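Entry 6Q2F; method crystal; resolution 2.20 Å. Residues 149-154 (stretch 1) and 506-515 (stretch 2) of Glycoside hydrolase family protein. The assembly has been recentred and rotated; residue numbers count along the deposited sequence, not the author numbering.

Stretch 1, residues 149-154: GLKKLV
Stretch 2, residues 506-515: EVGEANWTPR

Residues 151–154 form the start of a β-strand, with K151 (phi/psi −126/145°) and K152 (−123/147°) fully extended and L150 (−61/141°) leading in from a loop. The second stretch has no regular secondary structure; its end-to-end direction lies 61° from that of the first. The nearest CA atoms across the two stretches are those of K152 and N511, 5.1 Å apart. N511 (−145/24°) interrupts the extended path between A510 (−101/143°) and W512 (−143/148°), and this bend lets two successive amides converge on one carbonyl: N511 N and W512 N donate to K151 O at 3.1 and 3.2 Å, with N-H...O angles of 140° and 143°. G508 adopts 87/−172°, where a CB would be jammed against the preceding carbonyl oxygen, so glycine suits the position. A water bridges K151 and W512, accepting from K151 N (2.8 Å to its oxygen) and donating to W512 O (2.7 Å).

The shortest direct hydrogen bond between the stretches uses the N511 side chain. With chi1 at 69° (p) and chi2 at −6°, it brings OD1 to 2.8 Å from L153 N, nearly straight at 163°, so that the amide side chain satisfies a strand NH; ND2 is bonded elsewhere in the structure.

Apolar contacts flank these bonds. L150 (m, t) reaches V507 (m) through CD1–CG2 at 3.7 Å and A510 through CD2–CB at 3.6 Å. The small A510 side chain points toward the strand, its CB 3.4 Å from K151 O. W512 (chi1 179°, chi2 −102°) also points toward it, with CE3 4.0 Å from CD1 of L153 (t, p). K151 (m, t, t, p) brings CD to the edge of the W512 ring, near its plane, 4.1 Å from W512 CD1, and CE lies 3.9 Å from P514 CD, while NZ turns back to G149 O at 3.1 Å. Together the stretches bury 497 Å².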

ATOM      1  N   GLY A 149      25.097   0.860  -4.363  1.00 28.18           N
ATOM      2  CA  GLY A 149      23.812   0.460  -4.892  1.00 29.42           C
ATOM      3  C   GLY A 149      23.311  -0.838  -4.279  1.00 32.74           C
ATOM      4  O   GLY A 149      24.005  -1.520  -3.515  1.00 29.15           O
ATOM      5  N   LEU A 150      22.074  -1.184  -4.628  1.00 30.25           N
ATOM      6  CA  LEU A 150      21.498  -2.436  -4.159  1.00 33.39           C
ATOM      7  C   LEU A 150      22.336  -3.608  -4.654  1.00 29.74           C
ATOM      8  O   LEU A 150      22.817  -3.605  -5.786  1.00 30.24           O
ATOM      9  CB  LEU A 150      20.055  -2.567  -4.643  1.00 25.72           C
ATOM     10  CG  LEU A 150      19.019  -1.686  -3.930  1.00 31.28           C
ATOM     11  CD1 LEU A 150      17.797  -1.535  -4.815  1.00 31.23           C
ATOM     12  CD2 LEU A 150      18.646  -2.322  -2.592  1.00 23.49           C
ATOM     13  N   LYS A 151      22.511  -4.613  -3.795  1.00 28.60           N
ATOM     14  CA  LYS A 151      23.439  -5.712  -4.037  1.00 28.75           C
ATOM     15  C   LYS A 151      22.736  -7.058  -3.921  1.00 28.42           C
ATOM     16  O   LYS A 151      21.874  -7.254  -3.058  1.00 29.74           O
ATOM     17  CB  LYS A 151      24.594  -5.699  -3.044  1.00 30.56           C
ATOM     18  CG  LYS A 151      25.448  -4.460  -3.086  1.00 34.80           C
ATOM     19  CD  LYS A 151      26.311  -4.413  -1.833  1.00 33.53           C
ATOM     20  CE  LYS A 151      26.998  -3.085  -1.683  1.00 34.31           C
ATOM     21  NZ  LYS A 151      26.021  -2.046  -1.252  1.00 33.67           N
ATOM     22  N   LYS A 152      23.164  -8.005  -4.752  1.00 28.23           N
ATOM     23  CA  LYS A 152      22.723  -9.390  -4.682  1.00 31.15           C
ATOM     24  C   LYS A 152      23.942 -10.288  -4.524  1.00 32.21           C
ATOM     25  O   LYS A 152      25.010 -10.011  -5.080  1.00 28.71           O
ATOM     26  CB  LYS A 152      21.975  -9.809  -5.954  1.00 37.01           C
ATOM     27  CG  LYS A 152      22.841  -9.585  -7.208  1.00 35.26           C
ATOM     28  CD  LYS A 152      22.389 -10.385  -8.375  1.00 39.15           C
ATOM     29  CE  LYS A 152      23.417 -10.313  -9.482  1.00 35.54           C
ATOM     30  NZ  LYS A 152      23.666  -8.935  -9.965  1.00 31.05           N
ATOM     31  N   LEU A 153      23.756 -11.386  -3.798  1.00 36.00           N
ATOM     32  CA  LEU A 153      24.819 -12.367  -3.625  1.00 34.37           C
ATOM     33  C   LEU A 153      25.052 -13.137  -4.927  1.00 39.75           C
ATOM     34  O   LEU A 153      24.104 -13.502  -5.626  1.00 35.93           O
ATOM     35  CB  LEU A 153      24.447 -13.324  -2.484  1.00 35.95           C
ATOM     36  CG  LEU A 153      25.519 -14.213  -1.841  1.00 45.03           C
ATOM     37  CD1 LEU A 153      26.530 -13.385  -1.060  1.00 47.49           C
ATOM     38  CD2 LEU A 153      24.871 -15.267  -0.939  1.00 44.86           C
ATOM     39  N   VAL A 154      26.329 -13.373  -5.259  1.00 33.84           N
ATOM     40  CA  VAL A 154      26.728 -14.163  -6.424  1.00 28.86           C
ATOM     41  C   VAL A 154      27.878 -15.060  -5.992  1.00 36.08           C
ATOM     42  O   VAL A 154      28.498 -14.849  -4.948  1.00 38.47           O
ATOM     43  CB  VAL A 154      27.162 -13.303  -7.638  1.00 31.99           C
ATOM     44  CG1 VAL A 154      25.953 -12.604  -8.294  1.00 39.03           C
ATOM     45  CG2 VAL A 154      28.185 -12.289  -7.199  1.00 28.78           C
ATOM     46  N   GLU A 506       9.497  -0.201  -4.609  1.00 28.18           N
ATOM     47  CA  GLU A 506       9.647  -1.305  -5.553  1.00 33.05           C
ATOM     48  C   GLU A 506      10.992  -1.098  -6.249  1.00 31.68           C
ATOM     49  O   GLU A 506      11.082  -0.323  -7.205  1.00 35.64           O
ATOM     50  CB  GLU A 506       8.495  -1.347  -6.548  1.00 33.50           C
ATOM     51  CG  GLU A 506       8.495  -2.573  -7.432  1.00 47.21           C
ATOM     52  CD  GLU A 506       7.433  -2.494  -8.517  1.00 66.43           C
ATOM     53  OE1 GLU A 506       6.478  -1.699  -8.376  1.00 63.19           O
ATOM     54  OE2 GLU A 506       7.566  -3.226  -9.522  1.00 81.32           O
ATOM     55  N   VAL A 507      12.032  -1.776  -5.745  1.00 26.97           N
ATOM     56  CA  VAL A 507      13.400  -1.563  -6.212  1.00 24.41           C
ATOM     57  C   VAL A 507      14.071  -2.884  -6.574  1.00 30.52           C
ATOM     58  O   VAL A 507      15.298  -2.945  -6.712  1.00 34.34           O
ATOM     59  CB  VAL A 507      14.225  -0.800  -5.160  1.00 24.46           C
ATOM     60  CG1 VAL A 507      13.660   0.606  -4.963  1.00 19.44           C
ATOM     61  CG2 VAL A 507      14.278  -1.578  -3.815  1.00 20.00           C
ATOM     62  N   GLY A 508      13.286  -3.943  -6.745  1.00 30.10           N
ATOM     63  CA  GLY A 508      13.858  -5.244  -7.059  1.00 26.83           C
ATOM     64  C   GLY A 508      14.240  -6.014  -5.808  1.00 34.16           C
ATOM     65  O   GLY A 508      13.948  -5.606  -4.681  1.00 30.31           O
ATOM     66  N   GLU A 509      14.923  -7.144  -6.010  1.00 29.21           N
ATOM     67  CA  GLU A 509      15.144  -8.113  -4.933  1.00 29.14           C
ATOM     68  C   GLU A 509      16.626  -8.141  -4.586  1.00 33.68           C
ATOM     69  O   GLU A 509      17.406  -8.839  -5.236  1.00 32.72           O
ATOM     70  CB  GLU A 509      14.649  -9.500  -5.338  1.00 24.40           C
ATOM     71  CG  GLU A 509      13.190  -9.540  -5.848  1.00 28.41           C
ATOM     72  CD  GLU A 509      12.238  -8.761  -4.942  1.00 37.72           C
ATOM     73  OE1 GLU A 509      12.412  -8.816  -3.712  1.00 37.27           O
ATOM     74  OE2 GLU A 509      11.336  -8.078  -5.480  1.00 34.98           O
ATOM     75  N   ALA A 510      17.003  -7.392  -3.552  1.00 29.55           N
ATOM     76  CA  ALA A 510      18.377  -7.349  -3.073  1.00 29.46           C
ATOM     77  C   ALA A 510      18.520  -8.219  -1.826  1.00 27.43           C
ATOM     78  O   ALA A 510      17.610  -8.290  -0.991  1.00 30.87           O
ATOM     79  CB  ALA A 510      18.787  -5.912  -2.767  1.00 25.05           C
ATOM     80  N   ASN A 511      19.663  -8.898  -1.701  1.00 24.44           N
ATOM     81  CA  ASN A 511      19.806  -9.810  -0.570  1.00 29.87           C
ATOM     82  C   ASN A 511      21.229  -9.843  -0.036  1.00 31.27           C
ATOM     83  O   ASN A 511      21.639 -10.860   0.553  1.00 32.92           O
ATOM     84  CB  ASN A 511      19.368 -11.232  -0.946  1.00 25.29           C
ATOM     85  CG  ASN A 511      20.323 -11.911  -1.933  1.00 30.49           C
ATOM     86  OD1 ASN A 511      21.271 -11.314  -2.437  1.00 34.13           O
ATOM     87  ND2 ASN A 511      20.055 -13.186  -2.210  1.00 24.55           N
ATOM     88  N   TRP A 512      22.016  -8.791  -0.256  1.00 28.99           N
ATOM     89  CA  TRP A 512      23.323  -8.691   0.378  1.00 31.70           C
ATOM     90  C   TRP A 512      23.594  -7.240   0.749  1.00 31.74           C
ATOM     91  O   TRP A 512      23.148  -6.303   0.080  1.00 30.50           O
ATOM     92  CB  TRP A 512      24.473  -9.212  -0.512  1.00 30.06           C
ATOM     93  CG  TRP A 512      25.794  -9.048   0.183  1.00 30.86           C
ATOM     94  CD1 TRP A 512      26.718  -8.086  -0.043  1.00 30.03           C
ATOM     95  CD2 TRP A 512      26.285  -9.829   1.283  1.00 28.27           C
ATOM     96  NE1 TRP A 512      27.780  -8.230   0.819  1.00 30.21           N
ATOM     97  CE2 TRP A 512      27.528  -9.287   1.654  1.00 30.24           C
ATOM     98  CE3 TRP A 512      25.796 -10.943   1.980  1.00 29.11           C
ATOM     99  CZ2 TRP A 512      28.304  -9.828   2.680  1.00 30.88           C
ATOM    100  CZ3 TRP A 512      26.555 -11.466   3.010  1.00 29.83           C
ATOM    101  CH2 TRP A 512      27.797 -10.912   3.345  1.00 33.13           C
ATOM    102  N   THR A 513      24.334  -7.069   1.833  1.00 28.07           N
ATOM    103  CA  THR A 513      24.831  -5.758   2.209  1.00 27.20           C
ATOM    104  C   THR A 513      26.115  -6.013   2.983  1.00 28.32           C
ATOM    105  O   THR A 513      26.238  -7.059   3.633  1.00 38.00           O
ATOM    106  CB  THR A 513      23.782  -4.970   3.028  1.00 32.01           C
ATOM    107  OG1 THR A 513      24.128  -3.580   3.088  1.00 31.96           O
ATOM    108  CG2 THR A 513      23.627  -5.529   4.445  1.00 28.75           C
ATOM    109  N   PRO A 514      27.099  -5.116   2.902  1.00 29.69           N
ATOM    110  CA  PRO A 514      28.457  -5.483   3.366  1.00 31.56           C
ATOM    111  C   PRO A 514      28.549  -5.887   4.841  1.00 30.20           C
ATOM    112  O   PRO A 514      29.340  -6.778   5.173  1.00 32.72           O
ATOM    113  CB  PRO A 514      29.278  -4.223   3.056  1.00 32.72           C
ATOM    114  CG  PRO A 514      28.592  -3.654   1.832  1.00 34.78           C
ATOM    115  CD  PRO A 514      27.092  -3.858   2.135  1.00 32.10           C
ATOM    116  N   ARG A 515      27.751  -5.292   5.727  1.00 29.50           N
ATOM    117  CA  ARG A 515      27.773  -5.639   7.144  1.00 29.59           C
ATOM    118  C   ARG A 515      26.870  -6.812   7.477  1.00 31.39           C
ATOM    119  O   ARG A 515      26.681  -7.102   8.661  1.00 32.53           O
ATOM    120  CB  ARG A 515      27.367  -4.431   7.997  1.00 24.46           C
ATOM    121  CG  ARG A 515      28.285  -3.202   7.835  1.00 27.75           C
ATOM    122  CD  ARG A 515      27.790  -2.056   8.713  1.00 32.55           C
ATOM    123  NE  ARG A 515      28.714  -0.919   8.722  1.00 38.96           N
ATOM    124  CZ  ARG A 515      29.312  -0.445   9.809  1.00 42.99           C
ATOM    125  NH1 ARG A 515      29.079  -1.006  10.991  1.00 47.52           N
ATOM    126  NH2 ARG A 515      30.135   0.591   9.717  1.00 42.40           N
TER
HETATM  127  O   HOH W   1      21.664  -4.335  -1.100  1.00 24.76           O